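Local coordinates for putative c-1-tetrahydrofolate synthase, cytoplasmic (Leishmania major, PDB 4A26), which probably catalyses the NAD(P)-dependent oxidation of methylenetetrahydrofolate and the hydrolysis of the resulting methenyltetrahydrofolate in one-carbon metabolism, at residues 29-40 / 289-299. Residues are numbered along the deposited sequence; the frame is centred on the assembly and turned at random.
Sequences LRELYGGRVPGL and TLEAFKAALGV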
loop_
_atom_site.group_PDB
_atom_site.type_symbol
_atom_site.label_atom_id
_atom_site.label_comp_id
_atom_site.label_asym_id
_atom_site.label_seq_id
_atom_site.Cartn_x
_atom_site.Cartn_y
_atom_site.Cartn_z
ATOM N N LEU A 29 -27.766 13.402 -12.606
ATOM C CA LEU A 29 -28.203 12.835 -11.326
ATOM C C LEU A 29 -29.249 13.706 -10.624
ATOM O O LEU A 29 -30.077 13.197 -9.871
ATOM C CB LEU A 29 -27.008 12.605 -10.396
ATOM C CG LEU A 29 -25.983 11.557 -10.843
ATOM C CD1 LEU A 29 -24.747 11.608 -9.951
ATOM C CD2 LEU A 29 -26.584 10.158 -10.844
ATOM N N ARG A 30 -29.205 15.013 -10.862
ATOM C CA ARG A 30 -30.205 15.925 -10.310
ATOM C C ARG A 30 -31.622 15.556 -10.741
ATOM O O ARG A 30 -32.525 15.483 -9.911
ATOM C CB ARG A 30 -29.925 17.358 -10.745
ATOM C CG ARG A 30 -28.914 18.093 -9.901
ATOM C CD ARG A 30 -28.634 19.455 -10.511
ATOM N NE ARG A 30 -29.872 20.220 -10.701
ATOM C CZ ARG A 30 -30.153 21.391 -10.132
ATOM N NH1 ARG A 30 -29.283 22.007 -9.334
ATOM N NH2 ARG A 30 -31.319 21.967 -10.388
ATOM N N GLU A 31 -31.805 15.337 -12.040
ATOM C CA GLU A 31 -33.113 14.954 -12.584
ATOM C C GLU A 31 -33.603 13.661 -11.934
ATOM O O GLU A 31 -34.731 13.589 -11.448
ATOM C CB GLU A 31 -33.043 14.769 -14.109
ATOM C CG GLU A 31 -32.707 16.035 -14.898
ATOM C CD GLU A 31 -33.852 17.030 -14.932
ATOM O OE1 GLU A 31 -34.797 16.821 -15.727
ATOM O OE2 GLU A 31 -33.798 18.025 -14.173
ATOM N N LEU A 32 -32.728 12.659 -11.905
ATOM C CA LEU A 32 -33.076 11.329 -11.415
ATOM C C LEU A 32 -33.292 11.233 -9.902
ATOM O O LEU A 32 -33.946 10.299 -9.444
ATOM C CB LEU A 32 -31.993 10.324 -11.825
ATOM C CG LEU A 32 -31.751 10.122 -13.324
ATOM C CD1 LEU A 32 -30.629 9.124 -13.540
ATOM C CD2 LEU A 32 -33.019 9.657 -14.027
ATOM N N TYR A 33 -32.753 12.175 -9.125
ATOM C CA TYR A 33 -32.741 12.036 -7.660
ATOM C C TYR A 33 -33.235 13.271 -6.881
ATOM O O TYR A 33 -32.724 13.592 -5.807
ATOM C CB TYR A 33 -31.347 11.582 -7.194
ATOM C CG TYR A 33 -30.952 10.238 -7.777
ATOM C CD1 TYR A 33 -31.502 9.055 -7.283
ATOM C CD2 TYR A 33 -30.057 10.147 -8.839
ATOM C CE1 TYR A 33 -31.158 7.818 -7.826
ATOM C CE2 TYR A 33 -29.706 8.920 -9.388
ATOM C CZ TYR A 33 -30.259 7.760 -8.880
ATOM O OH TYR A 33 -29.913 6.541 -9.425
ATOM N N GLY A 34 -34.254 13.939 -7.418
ATOM C CA GLY A 34 -34.962 15.001 -6.696
ATOM C C GLY A 34 -34.204 16.306 -6.541
ATOM O O GLY A 34 -34.421 17.042 -5.576
ATOM N N GLY A 35 -33.321 16.603 -7.490
ATOM C CA GLY A 35 -32.531 17.830 -7.454
ATOM C C GLY A 35 -31.394 17.807 -6.447
ATOM O O GLY A 35 -30.779 18.843 -6.175
ATOM N N ARG A 36 -31.108 16.626 -5.896
ATOM C CA ARG A 36 -30.015 16.464 -4.940
ATOM C C ARG A 36 -28.675 16.540 -5.661
ATOM O O ARG A 36 -28.589 16.290 -6.864
ATOM C CB ARG A 36 -30.135 15.139 -4.183
ATOM C CG ARG A 36 -31.170 15.155 -3.073
ATOM C CD ARG A 36 -31.148 13.853 -2.282
ATOM N NE ARG A 36 -31.656 12.727 -3.065
ATOM C CZ ARG A 36 -31.588 11.448 -2.697
ATOM N NH1 ARG A 36 -31.018 11.098 -1.545
ATOM N NH2 ARG A 36 -32.085 10.506 -3.495
ATOM N N VAL A 37 -27.635 16.872 -4.909
ATOM C CA VAL A 37 -26.349 17.215 -5.491
ATOM C C VAL A 37 -25.211 16.908 -4.514
ATOM O O VAL A 37 -25.436 16.849 -3.306
ATOM C CB VAL A 37 -26.351 18.710 -5.913
ATOM C CG1 VAL A 37 -25.123 19.440 -5.406
ATOM C CG2 VAL A 37 -26.494 18.838 -7.424
ATOM N N PRO A 38 -23.988 16.690 -5.033
ATOM C CA PRO A 38 -22.873 16.388 -4.142
ATOM C C PRO A 38 -22.412 17.600 -3.350
ATOM O O PRO A 38 -22.511 18.733 -3.824
ATOM C CB PRO A 38 -21.755 15.931 -5.092
ATOM C CG PRO A 38 -22.388 15.775 -6.437
ATOM C CD PRO A 38 -23.578 16.674 -6.446
ATOM N N GLY A 39 -21.903 17.347 -2.150
ATOM C CA GLY A 39 -21.381 18.390 -1.289
ATOM C C GLY A 39 -19.929 18.105 -0.976
ATOM O O GLY A 39 -19.596 17.029 -0.484
ATOM N N LEU A 40 -19.063 19.061 -1.292
ATOM C CA LEU A 40 -17.677 19.021 -0.864
ATOM C C LEU A 40 -17.527 19.956 0.323
ATOM O O LEU A 40 -17.772 21.156 0.210
ATOM C CB LEU A 40 -16.748 19.465 -1.992
ATOM C CG LEU A 40 -15.255 19.402 -1.677
ATOM C CD1 LEU A 40 -14.856 18.002 -1.213
ATOM C CD2 LEU A 40 -14.449 19.826 -2.890
ATOM N N THR A 289 -15.398 13.128 -5.154
ATOM C CA THR A 289 -16.604 13.582 -4.456
ATOM C C THR A 289 -17.891 13.183 -5.169
ATOM O O THR A 289 -18.926 13.016 -4.523
ATOM C CB THR A 289 -16.608 15.107 -4.279
ATOM O OG1 THR A 289 -15.334 15.535 -3.787
ATOM C CG2 THR A 289 -17.695 15.530 -3.298
ATOM N N LEU A 290 -17.838 13.045 -6.494
ATOM C CA LEU A 290 -18.987 12.547 -7.252
ATOM C C LEU A 290 -19.241 11.090 -6.873
ATOM O O LEU A 290 -20.353 10.735 -6.496
ATOM C CB LEU A 290 -18.759 12.668 -8.764
ATOM C CG LEU A 290 -19.996 12.763 -9.675
ATOM C CD1 LEU A 290 -19.603 12.450 -11.112
ATOM C CD2 LEU A 290 -21.115 11.851 -9.237
ATOM N N GLU A 291 -18.196 10.264 -6.964
ATOM C CA GLU A 291 -18.279 8.842 -6.608
ATOM C C GLU A 291 -18.854 8.625 -5.212
ATOM O O GLU A 291 -19.613 7.682 -4.999
ATOM C CB GLU A 291 -16.905 8.164 -6.710
ATOM C CG GLU A 291 -16.549 7.682 -8.116
ATOM C CD GLU A 291 -15.128 7.114 -8.220
ATOM O OE1 GLU A 291 -14.610 6.569 -7.209
ATOM O OE2 GLU A 291 -14.536 7.215 -9.325
ATOM N N ALA A 292 -18.490 9.494 -4.270
ATOM C CA ALA A 292 -19.036 9.438 -2.912
ATOM C C ALA A 292 -20.540 9.687 -2.916
ATOM O O ALA A 292 -21.294 8.955 -2.283
ATOM C CB ALA A 292 -18.344 10.453 -2.018
ATOM N N PHE A 293 -20.960 10.730 -3.628
ATOM C CA PHE A 293 -22.377 11.066 -3.791
ATOM C C PHE A 293 -23.105 9.982 -4.581
ATOM O O PHE A 293 -24.254 9.654 -4.289
ATOM C CB PHE A 293 -22.508 12.427 -4.483
ATOM C CG PHE A 293 -23.913 12.788 -4.881
ATOM C CD1 PHE A 293 -24.883 13.010 -3.922
ATOM C CD2 PHE A 293 -24.257 12.931 -6.216
ATOM C CE1 PHE A 293 -26.173 13.356 -4.278
ATOM C CE2 PHE A 293 -25.544 13.278 -6.582
ATOM C CZ PHE A 293 -26.505 13.492 -5.610
ATOM N N LYS A 294 -22.422 9.425 -5.573
ATOM C CA LYS A 294 -22.963 8.327 -6.371
ATOM C C LYS A 294 -23.095 7.082 -5.489
ATOM O O LYS A 294 -24.095 6.372 -5.555
ATOM C CB LYS A 294 -22.056 8.062 -7.581
ATOM C CG LYS A 294 -22.773 7.584 -8.835
ATOM C CD LYS A 294 -22.109 8.122 -10.111
ATOM C CE LYS A 294 -20.714 7.552 -10.353
ATOM N NZ LYS A 294 -20.753 6.124 -10.776
ATOM N N ALA A 295 -22.089 6.844 -4.649
ATOM C CA ALA A 295 -22.096 5.726 -3.706
ATOM C C ALA A 295 -23.185 5.872 -2.646
ATOM O O ALA A 295 -23.910 4.919 -2.363
ATOM C CB ALA A 295 -20.736 5.596 -3.036
ATOM N N ALA A 296 -23.298 7.067 -2.070
ATOM C CA ALA A 296 -24.233 7.326 -0.967
ATOM C C ALA A 296 -25.700 7.194 -1.371
ATOM O O ALA A 296 -26.542 6.883 -0.534
ATOM C CB ALA A 296 -23.983 8.708 -0.375
ATOM N N LEU A 297 -26.000 7.441 -2.643
ATOM C CA LEU A 297 -27.352 7.251 -3.173
ATOM C C LEU A 297 -27.665 5.779 -3.437
ATOM O O LEU A 297 -28.820 5.360 -3.330
ATOM C CB LEU A 297 -27.538 8.043 -4.466
ATOM C CG LEU A 297 -27.551 9.564 -4.309
ATOM C CD1 LEU A 297 -27.387 10.237 -5.665
ATOM C CD2 LEU A 297 -28.827 10.015 -3.631
ATOM N N GLY A 298 -26.635 5.004 -3.779
ATOM C CA GLY A 298 -26.790 3.588 -4.117
ATOM C C GLY A 298 -26.522 3.293 -5.581
ATOM O O GLY A 298 -26.649 2.150 -6.017
ATOM N N VAL A 299 -26.146 4.322 -6.339
ATOM C CA VAL A 299 -25.845 4.180 -7.761
ATOM C C VAL A 299 -24.439 3.636 -7.967
ATOM O O VAL A 299 -23.494 4.079 -7.309
ATOM C CB VAL A 299 -25.950 5.531 -8.492
ATOM C CG1 VAL A 299 -25.499 5.397 -9.946
ATOM C CG2 VAL A 299 -27.366 6.054 -8.414
#
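Thr-289 lays its methyl CG2 against the backbone of strand 39-45, 3.7 Å from Gly-39 O, while its OG1, hydrogen-bonded to Leu-285 O one turn back, also touches Leu-40 CD1. One residue on, Leu-290 brings CD2 to Leu-29 CD1 (3.7 Å), the two leucines meeting through single methyl branches. Phe-293 makes the largest single contribution. With CG anti to the backbone N (chi1 172°), its ring reaches out from the helix and sets one face over the Val-37–Pro-38 peptide: Pro-38 CD makes a CH-pi contact over this face, 4.1 Å from the ring centroid, and Leu-29 CD1 approaches CE2. His-97 adds an edge-to-face ring contact. The C-terminal helix 279-297, assigned by sequence to the NAD(P)-binding family region, packs back on the N-terminal catalytic domain, against helix 11-32 and the central strand, 39-45, of its parallel sheet. Leu-297 CD1 lies over the opposite face of the Phe-293 ring, toward its rim, and also over one face of the Tyr-33 ring, 4.1 Å from CG; the other methyl of Leu-297, CD2, sits over the Arg-36 guanidinium. That guanidinium is steadied by a nearly straight hydrogen bond (170°) from Arg-36 NE to Tyr-33 O, which lies in the guanidinium plane, across the type I' turn from Tyr-33 to Arg-36. Beyond Gly-298, where positive phi ends the helix, Val-299 packs CG2 against the ring of Tyr-33.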